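Local coordinates for protein GMP reductase (PDB 6JIG) that binds guanine nucleotides in a pair of CBS motifs as well as in its catalytic barrel, and probably catalyses the irreversible NADPH-dependent deamination of GMP to IMP, at residues I364-D369 against T470-M475; H184-G189 against V207-V212. The protein carries 1 engineered substitution. One frame throughout, in Å; residues are numbered along the deposited sequence.

Interaction 1: I364-D369 against T470-M475; sequences IGAGAD and TRFVRM
In the TIM-barrel domain of this IMPDH/GMPR enzyme, the C-terminal end of helix 357-365 meets the chain leaving helix 463-469, where Gly365 packs against Thr470 and Ala366 abuts the Phe472 ring. The helix closes with a Schellman motif whose positive-phi residue is Gly367; there a side chain would press against the preceding carbonyl oxygen, so glycine suits the site. Gly365 serves a different need: a beta carbon here would collide with Thr470 CG2. With only hydrogens on Gly365 CA, Thr470 CG2 packs 3.8 Å from it and Thr470 OG1 3.6 Å from the same atom. That hydroxyl sits beside its own backbone N (chi1 -72°) and is hydrogen-bonded to Met466 O and Ser458 OG, while CG2 lies over one face of the Phe472 ring, 3.8 Å above its plane and toward the rim. The same aromatic side chain packs on Val18 and Ile20 of strand 18-20, the antiparallel partner of strand 472-475, and on Ile9 of a second subunit. Small Ala366 fits between this ring and helix 330-344, with CB 4.1 Å from Phe472 CE2. The backbone itself meets the ring edge, in its plane, with Ala366 N 3.7 Å from Phe472 CZ.

Interaction 2: H184-G189 against V207-V212; sequences HLMRKG and VTLSDV. With 5GP (guanosine-5'-monophosphate), chain C.
Val207, next to last in strand 203-208, begins the side of the CBS motif that receives Met186 from helix 179-189. The methionine runs extended beyond CG (chi2 172°, chi3 172°), a long flexible apolar chain that carries its methyl to the strand-to-helix turn: Met186 CE lies 3.4 Å from Val207 O and 3.5 Å from Leu209 N. Thr208 turns its side chain away from the methionine, toward the nucleotide. It is the N-cap of helix 209-216, and its short hydroxyl side chain lets OG1 accept from Asp211 N at 3.3 Å, with an N-H...O angle of 161°. Leu209 then offers its apolar flank, CB being 4.2 Å from Met186 SD. Ser210 faces the other way, and its small hydroxyl donates from OG to O1P of the bound GMP at 2.8 Å. Asp211 turns its carboxylate to the ribose: OD2 accepts from O2' in a very short 2.5 Å bond, while OD1 lies close to O3', as suits a residue reading sugar hydroxyls. Val212 returns to the apolar side, where its CG2 and Met186 SD meet tip to tip at 3.9 Å. One turn of helix thus serves the GMP on one side and hydrophobic packing on the other. Strand 203-208 runs between strands 99-100 and 193-197, Met186 touches Val194 of the latter, and Leu152 of a neighbouring subunit packs on both Met186 and Val212.

Overall arrangement
Interaction 2 comes first along the chain and is complete before interaction 1 begins. The two belong to different parts of the molecule: 184-189 and 207-212 to the second CBS motif, 364-369 and 470-475 to the catalytic barrel and its C-terminal strand. Their centres are 47 Å apart and their nearest atoms about 27 Å, and they share no sheet or helix. Interaction 1 is structural packing away from the annotated sites, though Phe472 also meets a second subunit. In interaction 2, Ser210 and Asp211 hold GMP while Met186 and Val212 meet another subunit, consistent with a CBS region that links nucleotide binding to changes in oligomeric state.

Interaction 1: I364-D369 against T470-M475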
loop_
_atom_site.group_PDB
_atom_site.type_symbol
_atom_site.label_atom_id
_atom_site.label_comp_id
_atom_site.label_asym_id
_atom_site.label_seq_id
_atom_site.Cartn_x
_atom_site.Cartn_y
_atom_site.Cartn_z
ATOM N N ILE A 364 -2.255 5.614 -38.032
ATOM C CA ILE A 364 -1.940 5.678 -39.463
ATOM C C ILE A 364 -2.678 4.579 -40.220
ATOM O O ILE A 364 -3.250 4.815 -41.291
ATOM C CB ILE A 364 -0.415 5.576 -39.693
ATOM C CG1 ILE A 364 0.344 6.651 -38.915
ATOM C CG2 ILE A 364 -0.100 5.660 -41.178
ATOM C CD1 ILE A 364 -0.056 8.080 -39.277
ATOM N N GLY A 365 -2.671 3.353 -39.682
ATOM C CA GLY A 365 -3.447 2.280 -40.288
ATOM C C GLY A 365 -4.933 2.566 -40.397
ATOM O O GLY A 365 -5.594 2.096 -41.333
ATOM N N ALA A 366 -5.490 3.329 -39.455
ATOM C CA ALA A 366 -6.896 3.700 -39.537
ATOM C C ALA A 366 -7.148 4.869 -40.496
ATOM O O ALA A 366 -8.292 5.321 -40.617
ATOM C CB ALA A 366 -7.430 4.051 -38.141
ATOM N N GLY A 367 -6.123 5.373 -41.177
ATOM C CA GLY A 367 -6.306 6.407 -42.187
ATOM C C GLY A 367 -5.675 7.747 -41.877
ATOM O O GLY A 367 -5.685 8.618 -42.757
ATOM N N ALA A 368 -5.153 7.980 -40.669
ATOM C CA ALA A 368 -4.574 9.295 -40.378
ATOM C C ALA A 368 -3.298 9.519 -41.177
ATOM O O ALA A 368 -2.520 8.595 -41.400
ATOM C CB ALA A 368 -4.248 9.446 -38.894
ATOM N N ASP A 369 -3.067 10.779 -41.582
ATOM C CA ASP A 369 -1.797 11.123 -42.221
ATOM C C ASP A 369 -0.717 11.517 -41.230
ATOM O O ASP A 369 0.471 11.276 -41.494
ATOM C CB ASP A 369 -2.007 12.255 -43.243
ATOM C CG ASP A 369 -3.029 11.871 -44.279
ATOM O OD1 ASP A 369 -2.693 11.043 -45.139
ATOM O OD2 ASP A 369 -4.198 12.294 -44.156
ATOM N N THR A 470 -3.587 -1.915 -44.058
ATOM C CA THR A 470 -3.786 -2.321 -42.674
ATOM C C THR A 470 -5.170 -2.929 -42.474
ATOM O O THR A 470 -6.176 -2.436 -42.995
ATOM C CB THR A 470 -3.574 -1.134 -41.731
ATOM O OG1 THR A 470 -2.174 -0.826 -41.689
ATOM C CG2 THR A 470 -4.030 -1.479 -40.300
ATOM N N ARG A 471 -5.200 -4.033 -41.743
ATOM C CA ARG A 471 -6.419 -4.687 -41.297
ATOM C C ARG A 471 -6.325 -4.852 -39.792
ATOM O O ARG A 471 -5.256 -5.159 -39.266
ATOM C CB ARG A 471 -6.608 -6.064 -41.953
ATOM C CG ARG A 471 -6.624 -6.020 -43.476
ATOM C CD ARG A 471 -7.869 -5.303 -44.002
ATOM N NE ARG A 471 -7.913 -5.344 -45.462
ATOM C CZ ARG A 471 -7.481 -4.362 -46.249
ATOM N NH1 ARG A 471 -6.993 -3.247 -45.720
ATOM N NH2 ARG A 471 -7.543 -4.491 -47.567
ATOM N N PHE A 472 -7.439 -4.647 -39.104
ATOM C CA PHE A 472 -7.471 -4.726 -37.654
ATOM C C PHE A 472 -8.217 -5.973 -37.189
ATOM O O PHE A 472 -9.092 -6.491 -37.886
ATOM C CB PHE A 472 -8.166 -3.504 -37.043
ATOM C CG PHE A 472 -7.419 -2.205 -37.255
ATOM C CD1 PHE A 472 -6.251 -1.944 -36.561
ATOM C CD2 PHE A 472 -7.905 -1.253 -38.131
ATOM C CE1 PHE A 472 -5.574 -0.743 -36.734
ATOM C CE2 PHE A 472 -7.236 -0.049 -38.315
ATOM C CZ PHE A 472 -6.070 0.203 -37.617
ATOM N N VAL A 473 -7.872 -6.415 -35.986
ATOM C CA VAL A 473 -8.654 -7.399 -35.240
ATOM C C VAL A 473 -8.944 -6.822 -33.863
ATOM O O VAL A 473 -8.074 -6.206 -33.237
ATOM C CB VAL A 473 -7.920 -8.763 -35.156
ATOM C CG1 VAL A 473 -6.503 -8.611 -34.575
ATOM C CG2 VAL A 473 -8.731 -9.772 -34.346
ATOM N N ARG A 474 -10.185 -6.987 -33.410
ATOM C CA ARG A 474 -10.616 -6.465 -32.122
ATOM C C ARG A 474 -10.217 -7.427 -31.009
ATOM O O ARG A 474 -10.214 -8.643 -31.203
ATOM C CB ARG A 474 -12.130 -6.259 -32.168
ATOM C CG ARG A 474 -12.756 -5.767 -30.909
ATOM C CD ARG A 474 -14.105 -5.179 -31.249
ATOM N NE ARG A 474 -14.886 -4.947 -30.050
ATOM C CZ ARG A 474 -16.184 -4.701 -30.084
ATOM N NH1 ARG A 474 -16.807 -4.673 -31.262
ATOM N NH2 ARG A 474 -16.845 -4.493 -28.957
ATOM N N MET A 475 -9.810 -6.889 -29.860
ATOM C CA MET A 475 -9.485 -7.734 -28.718
ATOM C C MET A 475 -10.361 -7.367 -27.528
ATOM O O MET A 475 -10.832 -6.229 -27.410
ATOM C CB MET A 475 -7.979 -7.661 -28.339
ATOM C CG MET A 475 -7.353 -6.278 -28.301
ATOM S SD MET A 475 -5.614 -6.364 -27.769
ATOM C CE MET A 475 -5.112 -4.655 -27.988
#

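Interaction 2: H184-G189 against V207-V212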
loop_
_atom_site.group_PDB
_atom_site.type_symbol
_atom_site.label_atom_id
_atom_site.label_comp_id
_atom_site.label_asym_id
_atom_site.label_seq_id
_atom_site.Cartn_x
_atom_site.Cartn_y
_atom_site.Cartn_z
ATOM N N HIS A 184 31.568 26.091 -52.488
ATOM C CA HIS A 184 32.846 26.292 -53.152
ATOM C C HIS A 184 33.581 27.501 -52.584
ATOM O O HIS A 184 34.794 27.441 -52.348
ATOM C CB HIS A 184 32.609 26.450 -54.650
ATOM C CG HIS A 184 33.801 26.949 -55.397
ATOM N ND1 HIS A 184 34.871 26.140 -55.712
ATOM C CD2 HIS A 184 34.091 28.174 -55.894
ATOM C CE1 HIS A 184 35.769 26.846 -56.377
ATOM N NE2 HIS A 184 35.321 28.085 -56.496
ATOM N N LEU A 185 32.871 28.608 -52.354
ATOM C CA LEU A 185 33.531 29.792 -51.808
ATOM C C LEU A 185 34.096 29.520 -50.421
ATOM O O LEU A 185 35.184 29.998 -50.078
ATOM C CB LEU A 185 32.562 30.968 -51.749
ATOM C CG LEU A 185 32.065 31.540 -53.066
ATOM C CD1 LEU A 185 31.128 32.714 -52.791
ATOM C CD2 LEU A 185 33.250 31.967 -53.923
ATOM N N MET A 186 33.361 28.768 -49.602
ATOM C CA MET A 186 33.852 28.443 -48.268
ATOM C C MET A 186 35.030 27.480 -48.337
ATOM O O MET A 186 36.013 27.644 -47.609
ATOM C CB MET A 186 32.720 27.854 -47.422
ATOM C CG MET A 186 31.693 28.899 -47.015
ATOM S SD MET A 186 30.221 28.215 -46.213
ATOM C CE MET A 186 29.449 29.755 -45.720
ATOM N N ARG A 187 34.945 26.467 -49.203
ATOM C CA ARG A 187 36.044 25.516 -49.337
ATOM C C ARG A 187 37.301 26.209 -49.845
ATOM O O ARG A 187 38.386 26.049 -49.275
ATOM C CB ARG A 187 35.641 24.373 -50.267
ATOM C CG ARG A 187 35.138 23.145 -49.536
ATOM C CD ARG A 187 35.394 21.871 -50.328
ATOM N NE ARG A 187 34.508 21.775 -51.483
ATOM C CZ ARG A 187 33.433 20.998 -51.542
ATOM N NH1 ARG A 187 33.104 20.238 -50.512
ATOM N NH2 ARG A 187 32.688 20.975 -52.638
ATOM N N LYS A 188 37.166 27.015 -50.900
ATOM C CA LYS A 188 38.326 27.702 -51.465
ATOM C C LYS A 188 38.829 28.800 -50.531
ATOM O O LYS A 188 40.034 28.905 -50.278
ATOM C CB LYS A 188 37.980 28.273 -52.842
ATOM N N GLY A 189 37.922 29.630 -50.008
ATOM C CA GLY A 189 38.311 30.708 -49.107
ATOM C C GLY A 189 38.716 30.258 -47.713
ATOM O O GLY A 189 39.193 31.091 -46.932
ATOM N N VAL A 207 25.603 34.072 -45.193
ATOM C CA VAL A 207 25.561 32.616 -45.272
ATOM C C VAL A 207 26.656 32.067 -44.368
ATOM O O VAL A 207 27.811 32.501 -44.453
ATOM C CB VAL A 207 25.733 32.107 -46.714
ATOM C CG1 VAL A 207 25.420 30.612 -46.783
ATOM C CG2 VAL A 207 24.845 32.898 -47.672
ATOM N N THR A 208 26.295 31.123 -43.498
ATOM C CA THR A 208 27.232 30.549 -42.545
ATOM C C THR A 208 27.498 29.084 -42.856
ATOM O O THR A 208 26.637 28.369 -43.384
ATOM C CB THR A 208 26.716 30.658 -41.105
ATOM O OG1 THR A 208 25.633 29.741 -40.924
ATOM C CG2 THR A 208 26.231 32.047 -40.820
ATOM N N LEU A 209 28.701 28.645 -42.494
ATOM C CA LEU A 209 29.081 27.252 -42.680
ATOM C C LEU A 209 28.134 26.319 -41.939
ATOM O O LEU A 209 27.799 25.240 -42.445
ATOM C CB LEU A 209 30.520 27.049 -42.211
ATOM C CG LEU A 209 31.072 25.637 -42.098
ATOM C CD1 LEU A 209 31.068 24.955 -43.461
ATOM C CD2 LEU A 209 32.471 25.679 -41.518
ATOM N N SER A 210 27.694 26.717 -40.737
ATOM C CA SER A 210 26.775 25.876 -39.966
ATOM C C SER A 210 25.530 25.545 -40.771
ATOM O O SER A 210 25.066 24.401 -40.779
ATOM C CB SER A 210 26.376 26.574 -38.660
ATOM O OG SER A 210 27.495 26.777 -37.821
ATOM N N ASP A 211 24.960 26.551 -41.430
ATOM C CA ASP A 211 23.758 26.344 -42.229
ATOM C C ASP A 211 24.056 25.511 -43.466
ATOM O O ASP A 211 23.253 24.660 -43.856
ATOM C CB ASP A 211 23.169 27.692 -42.632
ATOM C CG ASP A 211 22.506 28.409 -41.481
ATOM O OD1 ASP A 211 21.856 27.737 -40.654
ATOM O OD2 ASP A 211 22.612 29.650 -41.407
ATOM N N VAL A 212 25.203 25.754 -44.101
ATOM C CA VAL A 212 25.579 24.990 -45.288
ATOM C C VAL A 212 25.749 23.521 -44.939
ATOM O O VAL A 212 25.262 22.634 -45.652
ATOM C CB VAL A 212 26.860 25.576 -45.915
ATOM C CG1 VAL A 212 27.417 24.631 -46.967
ATOM C CG2 VAL A 212 26.575 26.955 -46.513
HETATM P P 5GP C . 27.049 29.785 -35.381
HETATM O O1P 5GP C . 28.031 28.957 -36.176
HETATM O O2P 5GP C . 26.924 31.225 -35.834
HETATM O O3P 5GP C . 26.951 29.491 -33.896
HETATM O "O5'" 5GP C . 25.634 29.302 -35.901
HETATM C "C5'" 5GP C . 24.823 30.243 -36.563
HETATM C "C4'" 5GP C . 23.392 29.809 -36.598
HETATM O "O4'" 5GP C . 22.583 30.936 -36.146
HETATM C "C3'" 5GP C . 22.930 29.480 -38.015
HETATM O "O3'" 5GP C . 21.969 28.424 -38.006
HETATM C "C2'" 5GP C . 22.305 30.796 -38.466
HETATM O "O2'" 5GP C . 21.373 30.701 -39.520
HETATM C "C1'" 5GP C . 21.678 31.301 -37.166
HETATM N N9 5GP C . 21.498 32.751 -37.170
HETATM C C8 5GP C . 20.304 33.363 -37.196
HETATM N N7 5GP C . 20.485 34.694 -37.261
HETATM C C5 5GP C . 21.820 34.923 -37.310
HETATM C C6 5GP C . 22.574 36.086 -37.386
HETATM O O6 5GP C . 22.005 37.196 -37.428
HETATM N N1 5GP C . 23.909 36.003 -37.416
HETATM C C2 5GP C . 24.533 34.816 -37.365
HETATM N N2 5GP C . 25.892 34.796 -37.401
HETATM N N3 5GP C . 23.822 33.650 -37.282
HETATM C C4 5GP C . 22.462 33.690 -37.256
#